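Alpha-L-arabinofuranosidase B (Aspergillus kawachii, PDB 6SXT) hydrolyses terminal non-reducing alpha-L-arabinofuranosyl residues of arabinoxylan, arabinan and arabinogalactan, helping to degrade plant hemicellulose. Local coordinates at residues Asn207-Gly211 against Ala212-Tyr216; Pro300-Asp303 against Thr304-Ser307; Thr467-Asn470 against Asn471-Phe475. All coordinates share one frame; numbering follows the deposited sequence.

Contact 1. Residues Asn207-Gly211 against Ala212-Tyr216; sequences NLFSG and ADEGY. With LXE ([(1~{S},2~{S},3~{S},4~{S})-2-(hydroxymethyl)-3,4-bis(oxidanyl)cyclopentyl]azanium), chain G; EDO (1,2-ethanediol), chain P.
At the rim of the catalytic pocket, substrate-binding Asn-207 is tied to Glu-214 across the loop that follows the short strand 208-209. Asn-207 is used at two places: its backbone N donates to O5' of the bound inhibitor LXE (3.1 Å), and its side-chain ND2 donates to OE2 of Glu-214 at 3.0 Å. That second bond lies nearly in the amide plane but meets the carboxylate on its anti side, the two planes being 52° apart. Tyr-265 OH also bonds to ND2, so the amide is gripped twice on its nitrogen. On the other branch, OD1 of Asn-207 lies 2.8 Å from a water, in position to accept a bond from it, and the same water accepts from Gly-215 N. A second water accepts from Ser-210 N and lies within bonding distance of the carbonyls of Asp-213 and Gly-215. Beside them, CE1 of Phe-209 rests 3.8 Å from CG of Glu-214, and CB of Asn-207 lies over a face of the same ring. The loop is fastened to its surroundings by Ser-210 OG, bonded to Tyr-192 O, and by Phe-209, which pairs with Val-202 on the adjacent strand 199-203 and meets Tyr-265 edge-to-face.

Contact 2. Residues Pro300-Asp303 against Thr304-Ser307; sequences PSDD and TENS
Ser-301 and Thr-304 meet through their hydroxyls in the first turn of helix 302-315, where Ser-301 takes the N-cap position. OG of Ser-301 and OG1 of Thr-304 stand 2.9 Å apart in a hydrogen bond that either could donate. The serine hydroxyl is held between its own N and carbonyl carbon (chi1 67°), which turns it inward over the start of the helix. A water bonded to Ser-301 N and Thr-304 OG1 bridges the two residues.

The helical i to i+4 bonds begin here: Glu-305 N donates to Ser-301 O at 3.1 Å in an almost straight line (176°), and Asn-306 N to Asp-302 O at 2.8 Å. The packed side of the turn is made by buried Pro-300, Thr-304 and Glu-305. CB of Pro-300 lies 4.1 Å from CG of Glu-305; Tyr-8 of helix 4-10 touches both Pro-300 and Thr-304, and Leu-251 of strand 250-257 touches Glu-305. Glu-305 extends beyond CG to place OE1 4.0 Å from OD1 of Asp-302, an exposed residue whose carboxylate is tied back by Lys-233. The pairing of like charges is offset because NZ of that lysine makes a salt bridge to both carboxylates, while Arg-242 reaches Glu-305 OE1, Asn-306 OD1 and the carbonyl of Asp-302. Acidic groups next to the amino end of a helix should also be favoured by its dipole.

The opposite character appears at Asp-303, which faces solvent and was modelled in two conformers; its water-mediated links to Asn-306 and Ser-307 are therefore doubtful. The backbone bond from Ser-307 N to Asp-303 O (3.0 Å, 153°) continues the helical pattern.

Contact 3. Residues Thr467-Asn470 against Asn471-Phe475; sequences TSFN and NDVSF
Ser-468, at the N-cap position, precedes a single short helical turn, 469-472, that ends at Asp-472. The serine enters it with a positive phi of 67°, and its carbonyl then accepts from Asp-472 N at 2.9 Å. The next bond, Val-473 N to Phe-469 O at 3.1 Å, is weak, and Val-473 is where the chain leaves helical geometry.

Ser-468 and Asp-472 are joined again by their side chains. With its hydroxyl anti to the backbone N (chi1 -164°), Ser-468 sends OG to Asp-472 OD1 at 2.8 Å, approaching from above the carboxylate plane. A water bonded to that OG also accepts from Asn-471 ND2, while OD1 of Asn-471 is bonded to Asn-429 ND2. At the end of the turn, CG1 of Val-473 sits over one face of the Phe-469 ring, 3.7 Å from its centroid, in a CH-pi contact. Past the end of the helix, Ser-474 OG takes up the carbonyl of Asn-470 at 2.8 Å, nearly in line with the C=O bond, and is itself bonded to Asn-429 N.

Both carboxylate oxygens of Asp-472 have further partners: OD1 meets Thr-340 OG1, and OD2 forms a salt bridge with Arg-446, so several bonds fix the rotation of the group. Next to His-447 on strand 444-448, this substrate-binding aspartate belongs to one of the sugar-binding sites of the beta-trefoil arabinose-binding domain.

How the contacts relate
All three contacts are local turns lying well away from the centre of the chain. In contact 1 residues 207-211 are buried and 213-216 mostly exposed; contact 2 sets exposed acids against a buried flank; contact 3 is mostly buried or partly exposed. Contacts 1 and 2 share the catalytic domain, with centres about 24 Å apart; contact 3 lies in the arabinose-binding domain. Contacts 1 and 3 each hold a substrate-binding residue, whereas contact 2 is structural packing away from the known sites. Contacts 2 and 3 both begin helices with a serine at the N-cap position, one long, the other a single turn. Contact 1, lacking a helix, joins a direct amide-carboxylate bond to two bridging waters.

Contact 1. Residues Asn207-Gly211 against Ala212-Tyr216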
loop_
_atom_site.group_PDB
_atom_site.type_symbol
_atom_site.label_atom_id
_atom_site.label_comp_id
_atom_site.label_asym_id
_atom_site.label_seq_id
_atom_site.Cartn_x
_atom_site.Cartn_y
_atom_site.Cartn_z
ATOM N N ASN A 207 -2.483 -17.248 -14.664
ATOM C CA ASN A 207 -3.075 -16.311 -15.636
ATOM C C ASN A 207 -3.682 -15.148 -14.826
ATOM O O ASN A 207 -4.484 -15.428 -13.970
ATOM C CB ASN A 207 -4.136 -16.929 -16.536
ATOM C CG ASN A 207 -3.633 -17.264 -17.944
ATOM O OD1 ASN A 207 -2.942 -16.469 -18.596
ATOM N ND2 ASN A 207 -3.874 -18.511 -18.343
ATOM N N LEU A 208 -3.364 -13.937 -15.272
ATOM C CA LEU A 208 -4.184 -12.734 -15.006
ATOM C C LEU A 208 -4.963 -12.525 -16.286
ATOM O O LEU A 208 -4.332 -12.461 -17.374
ATOM C CB LEU A 208 -3.270 -11.565 -14.709
ATOM C CG LEU A 208 -2.276 -11.719 -13.566
ATOM C CD1 LEU A 208 -1.453 -10.456 -13.420
ATOM C CD2 LEU A 208 -2.949 -12.054 -12.273
ATOM N N PHE A 209 -6.262 -12.498 -16.202
ATOM C CA PHE A 209 -7.153 -12.337 -17.356
ATOM C C PHE A 209 -7.725 -10.930 -17.397
ATOM O O PHE A 209 -8.367 -10.468 -16.451
ATOM C CB PHE A 209 -8.279 -13.364 -17.315
ATOM C CG PHE A 209 -7.828 -14.765 -17.667
ATOM C CD1 PHE A 209 -7.508 -15.074 -18.980
ATOM C CD2 PHE A 209 -7.811 -15.773 -16.736
ATOM C CE1 PHE A 209 -7.140 -16.362 -19.337
ATOM C CE2 PHE A 209 -7.492 -17.072 -17.100
ATOM C CZ PHE A 209 -7.117 -17.347 -18.386
ATOM N N SER A 210 -7.595 -10.315 -18.559
ATOM C CA SER A 210 -8.223 -9.015 -18.886
ATOM C C SER A 210 -9.508 -9.224 -19.679
ATOM O O SER A 210 -10.202 -8.260 -20.045
ATOM C CB SER A 210 -7.266 -8.137 -19.628
ATOM O OG SER A 210 -6.805 -8.824 -20.811
ATOM N N GLY A 211 -9.912 -10.470 -19.874
ATOM C CA GLY A 211 -11.160 -10.868 -20.541
ATOM C C GLY A 211 -11.086 -12.334 -20.946
ATOM O O GLY A 211 -10.235 -13.039 -20.421
ATOM N N ALA A 212 -11.916 -12.732 -21.908
ATOM C CA ALA A 212 -12.037 -14.145 -22.337
ATOM C C ALA A 212 -10.712 -14.699 -22.863
ATOM O O ALA A 212 -10.477 -15.931 -22.727
ATOM C CB ALA A 212 -13.132 -14.244 -23.395
ATOM N N ASP A 213 -9.881 -13.912 -23.533
ATOM C CA ASP A 213 -8.692 -14.414 -24.228
ATOM C C ASP A 213 -7.468 -14.333 -23.324
ATOM O O ASP A 213 -7.345 -13.390 -22.508
ATOM C CB ASP A 213 -8.468 -13.699 -25.571
ATOM C CG ASP A 213 -9.573 -13.956 -26.586
ATOM O OD1 ASP A 213 -10.200 -15.021 -26.508
ATOM O OD2 ASP A 213 -9.850 -13.074 -27.423
ATOM N N GLU A 214 -6.555 -15.300 -23.411
ATOM C CA GLU A 214 -5.213 -15.120 -22.835
ATOM C C GLU A 214 -4.567 -13.898 -23.483
ATOM O O GLU A 214 -4.919 -13.589 -24.684
ATOM C CB GLU A 214 -4.256 -16.310 -22.964
ATOM C CG GLU A 214 -4.512 -17.404 -21.931
ATOM C CD GLU A 214 -3.624 -18.629 -22.097
ATOM O OE1 GLU A 214 -3.064 -18.798 -23.199
ATOM O OE2 GLU A 214 -3.463 -19.393 -21.142
ATOM N N GLY A 215 -3.754 -13.172 -22.716
ATOM C CA GLY A 215 -3.051 -11.960 -23.202
ATOM C C GLY A 215 -3.973 -10.752 -23.403
ATOM O O GLY A 215 -4.721 -10.390 -22.502
ATOM N N TYR A 216 -3.934 -10.099 -24.573
ATOM C CA TYR A 216 -4.654 -8.828 -24.847
ATOM C C TYR A 216 -6.156 -9.019 -24.944
ATOM O O TYR A 216 -6.650 -9.894 -25.665
ATOM C CB TYR A 216 -4.080 -8.233 -26.143
ATOM C CG TYR A 216 -4.691 -6.926 -26.563
ATOM C CD1 TYR A 216 -4.494 -5.789 -25.803
ATOM C CD2 TYR A 216 -5.498 -6.830 -27.693
ATOM C CE1 TYR A 216 -5.016 -4.569 -26.209
ATOM C CE2 TYR A 216 -6.050 -5.617 -28.089
ATOM C CZ TYR A 216 -5.785 -4.481 -27.359
ATOM O OH TYR A 216 -6.386 -3.323 -27.758
HETATM C "C1'" LXE G . 0.059 -18.427 -9.280
HETATM C "C2'" LXE G . -0.118 -17.331 -8.227
HETATM O "O2'" LXE G . -0.832 -17.781 -7.133
HETATM C "C3'" LXE G . -0.823 -16.314 -9.014
HETATM O "O3'" LXE G . -0.889 -15.054 -8.225
HETATM C "C4'" LXE G . 0.113 -16.159 -10.194
HETATM C "C5'" LXE G . -0.574 -15.604 -11.428
HETATM O "O5'" LXE G . -1.734 -16.305 -11.820
HETATM C "C6'" LXE G . 0.662 -17.626 -10.406
HETATM N "N1'" LXE G . 2.146 -17.519 -10.299
HETATM C C1 EDO P . -12.844 -7.174 -24.338
HETATM O O1 EDO P . -11.858 -7.175 -25.383
HETATM C C2 EDO P . -12.775 -8.136 -23.174
HETATM O O2 EDO P . -12.456 -7.680 -21.776
HETATM O O HOH W 1 -3.778 -14.090 -19.869
HETATM O O HOH W 2 -6.088 -11.877 -20.500
#

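Contact 2. Residues Pro300-Asp303 against Thr304-Ser307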
loop_
_atom_site.group_PDB
_atom_site.type_symbol
_atom_site.label_atom_id
_atom_site.label_comp_id
_atom_site.label_asym_id
_atom_site.label_seq_id
_atom_site.Cartn_x
_atom_site.Cartn_y
_atom_site.Cartn_z
ATOM N N PRO A 300 -23.350 -11.363 -7.487
ATOM C CA PRO A 300 -24.161 -10.155 -7.335
ATOM C C PRO A 300 -24.695 -9.656 -8.673
ATOM O O PRO A 300 -24.009 -9.768 -9.692
ATOM C CB PRO A 300 -23.166 -9.110 -6.812
ATOM C CG PRO A 300 -22.103 -9.939 -6.155
ATOM C CD PRO A 300 -21.968 -11.164 -7.042
ATOM N N SER A 301 -25.910 -9.132 -8.612
ATOM C CA SER A 301 -26.501 -8.454 -9.790
ATOM C C SER A 301 -25.715 -7.180 -10.090
ATOM O O SER A 301 -25.103 -6.564 -9.214
ATOM C CB SER A 301 -27.938 -8.152 -9.594
ATOM O OG SER A 301 -28.152 -7.165 -8.576
ATOM N N ASP A 302 -25.784 -6.739 -11.349
ATOM C CA ASP A 302 -25.242 -5.431 -11.716
ATOM C C ASP A 302 -25.898 -4.353 -10.840
ATOM O O ASP A 302 -25.174 -3.403 -10.451
ATOM C CB ASP A 302 -25.393 -5.052 -13.195
ATOM C CG ASP A 302 -24.492 -5.801 -14.158
ATOM O OD1 ASP A 302 -23.768 -6.749 -13.697
ATOM O OD2 ASP A 302 -24.457 -5.417 -15.333
ATOM N N ASP A 303 -27.201 -4.470 -10.598
ATOM C CA ASP A 303 -27.948 -3.459 -9.810
ATOM C C ASP A 303 -27.345 -3.365 -8.403
ATOM O O ASP A 303 -27.169 -2.251 -7.904
ATOM C CB ASP A 303 -29.424 -3.824 -9.680
ATOM C CG ASP A 303 -30.248 -2.723 -9.036
ATOM O OD1 ASP A 303 -30.394 -1.650 -9.667
ATOM O OD2 ASP A 303 -30.752 -2.952 -7.913
ATOM N N THR A 304 -27.076 -4.493 -7.791
ATOM C CA THR A 304 -26.527 -4.507 -6.401
ATOM C C THR A 304 -25.190 -3.790 -6.427
ATOM O O THR A 304 -24.950 -2.919 -5.607
ATOM C CB THR A 304 -26.370 -5.934 -5.917
ATOM O OG1 THR A 304 -27.677 -6.502 -5.750
ATOM C CG2 THR A 304 -25.577 -6.066 -4.641
ATOM N N GLU A 305 -24.309 -4.155 -7.351
ATOM C CA GLU A 305 -23.010 -3.470 -7.465
ATOM C C GLU A 305 -23.157 -1.983 -7.748
ATOM O O GLU A 305 -22.400 -1.180 -7.205
ATOM C CB GLU A 305 -22.181 -4.130 -8.550
ATOM C CG GLU A 305 -21.717 -5.508 -8.141
ATOM C CD GLU A 305 -21.058 -6.228 -9.305
ATOM O OE1 GLU A 305 -21.524 -6.026 -10.469
ATOM O OE2 GLU A 305 -20.079 -6.977 -9.066
ATOM N N ASN A 306 -24.113 -1.590 -8.594
ATOM C CA ASN A 306 -24.317 -0.165 -8.884
ATOM C C ASN A 306 -24.683 0.576 -7.585
ATOM O O ASN A 306 -24.222 1.692 -7.414
ATOM C CB ASN A 306 -25.417 0.010 -9.924
ATOM C CG ASN A 306 -25.043 -0.514 -11.306
ATOM O OD1 ASN A 306 -23.861 -0.685 -11.634
ATOM N ND2 ASN A 306 -26.085 -0.726 -12.147
ATOM N N SER A 307 -25.482 -0.034 -6.745
ATOM C CA SER A 307 -25.904 0.582 -5.458
ATOM C C SER A 307 -24.664 0.710 -4.567
ATOM O O SER A 307 -24.518 1.711 -3.862
ATOM C CB SER A 307 -27.010 -0.174 -4.782
ATOM O OG SER A 307 -28.220 0.015 -5.543
HETATM O O HOH W 3 -27.033 -9.177 -5.765
HETATM O O HOH W 4 -28.771 -0.129 -11.047
HETATM O O HOH W 5 -28.905 0.139 -8.528
HETATM O O HOH W 6 -29.884 -2.404 -5.567
#

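Contact 3. Residues Thr467-Asn470 against Asn471-Phe475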
loop_
_atom_site.group_PDB
_atom_site.type_symbol
_atom_site.label_atom_id
_atom_site.label_comp_id
_atom_site.label_asym_id
_atom_site.label_seq_id
_atom_site.Cartn_x
_atom_site.Cartn_y
_atom_site.Cartn_z
ATOM N N THR A 467 17.321 0.327 18.681
ATOM C CA THR A 467 18.162 1.188 19.538
ATOM C C THR A 467 18.389 2.530 18.863
ATOM O O THR A 467 18.873 2.514 17.728
ATOM C CB THR A 467 19.488 0.497 19.839
ATOM O OG1 THR A 467 19.131 -0.722 20.466
ATOM C CG2 THR A 467 20.366 1.300 20.766
ATOM N N SER A 468 17.977 3.586 19.516
ATOM C CA SER A 468 18.204 4.990 19.095
ATOM C C SER A 468 17.414 5.277 17.806
ATOM O O SER A 468 17.716 6.253 17.155
ATOM C CB SER A 468 19.710 5.251 18.856
ATOM O OG SER A 468 19.985 6.627 18.824
ATOM N N PHE A 469 16.357 4.511 17.533
ATOM C CA PHE A 469 15.642 4.668 16.239
ATOM C C PHE A 469 15.084 6.081 16.163
ATOM O O PHE A 469 15.315 6.792 15.162
ATOM C CB PHE A 469 14.534 3.619 16.045
ATOM C CG PHE A 469 13.863 3.829 14.721
ATOM C CD1 PHE A 469 14.374 3.293 13.559
ATOM C CD2 PHE A 469 12.714 4.601 14.661
ATOM C CE1 PHE A 469 13.719 3.484 12.350
ATOM C CE2 PHE A 469 12.078 4.805 13.434
ATOM C CZ PHE A 469 12.583 4.247 12.289
ATOM N N ASN A 470 14.289 6.503 17.132
ATOM C CA ASN A 470 13.608 7.798 17.072
ATOM C C ASN A 470 14.657 8.907 16.865
ATOM O O ASN A 470 14.419 9.827 16.083
ATOM C CB ASN A 470 12.777 8.086 18.309
ATOM C CG ASN A 470 11.461 7.318 18.333
ATOM O OD1 ASN A 470 11.229 6.429 17.519
ATOM N ND2 ASN A 470 10.627 7.740 19.274
ATOM N N ASN A 471 15.753 8.888 17.622
ATOM C CA ASN A 471 16.778 9.960 17.464
ATOM C C ASN A 471 17.446 9.865 16.086
ATOM O O ASN A 471 17.615 10.943 15.427
ATOM C CB ASN A 471 17.798 9.862 18.599
ATOM C CG ASN A 471 17.242 10.350 19.910
ATOM O OD1 ASN A 471 16.347 11.190 19.962
ATOM N ND2 ASN A 471 17.864 9.890 20.991
ATOM N N ASP A 472 17.734 8.663 15.624
ATOM C CA ASP A 472 18.522 8.411 14.388
ATOM C C ASP A 472 17.692 8.700 13.131
ATOM O O ASP A 472 18.298 8.744 12.055
ATOM C CB ASP A 472 19.089 7.009 14.318
ATOM C CG ASP A 472 20.088 6.634 15.423
ATOM O OD1 ASP A 472 20.441 7.544 16.251
ATOM O OD2 ASP A 472 20.430 5.446 15.442
ATOM N N VAL A 473 16.374 8.945 13.269
ATOM C CA VAL A 473 15.534 9.348 12.111
ATOM C C VAL A 473 15.061 10.788 12.252
ATOM O O VAL A 473 14.206 11.206 11.453
ATOM C CB VAL A 473 14.348 8.378 11.911
ATOM C CG1 VAL A 473 14.791 6.949 11.751
ATOM C CG2 VAL A 473 13.273 8.546 12.992
ATOM N N SER A 474 15.610 11.577 13.165
ATOM C CA SER A 474 15.190 12.958 13.387
ATOM C C SER A 474 16.346 13.880 12.989
ATOM O O SER A 474 17.471 13.681 13.531
ATOM C CB SER A 474 14.775 13.181 14.815
ATOM O OG SER A 474 13.626 12.352 15.134
ATOM N N PHE A 475 16.084 14.825 12.120
ATOM C CA PHE A 475 17.121 15.757 11.589
ATOM C C PHE A 475 16.617 17.172 11.675
ATOM O O PHE A 475 15.490 17.473 11.281
ATOM C CB PHE A 475 17.464 15.408 10.147
ATOM C CG PHE A 475 17.976 14.017 10.008
ATOM C CD1 PHE A 475 19.326 13.699 10.188
ATOM C CD2 PHE A 475 17.104 12.965 9.762
ATOM C CE1 PHE A 475 19.777 12.412 10.046
ATOM C CE2 PHE A 475 17.566 11.674 9.628
ATOM C CZ PHE A 475 18.898 11.375 9.771
HETATM O O HOH W 7 20.131 7.990 21.140
#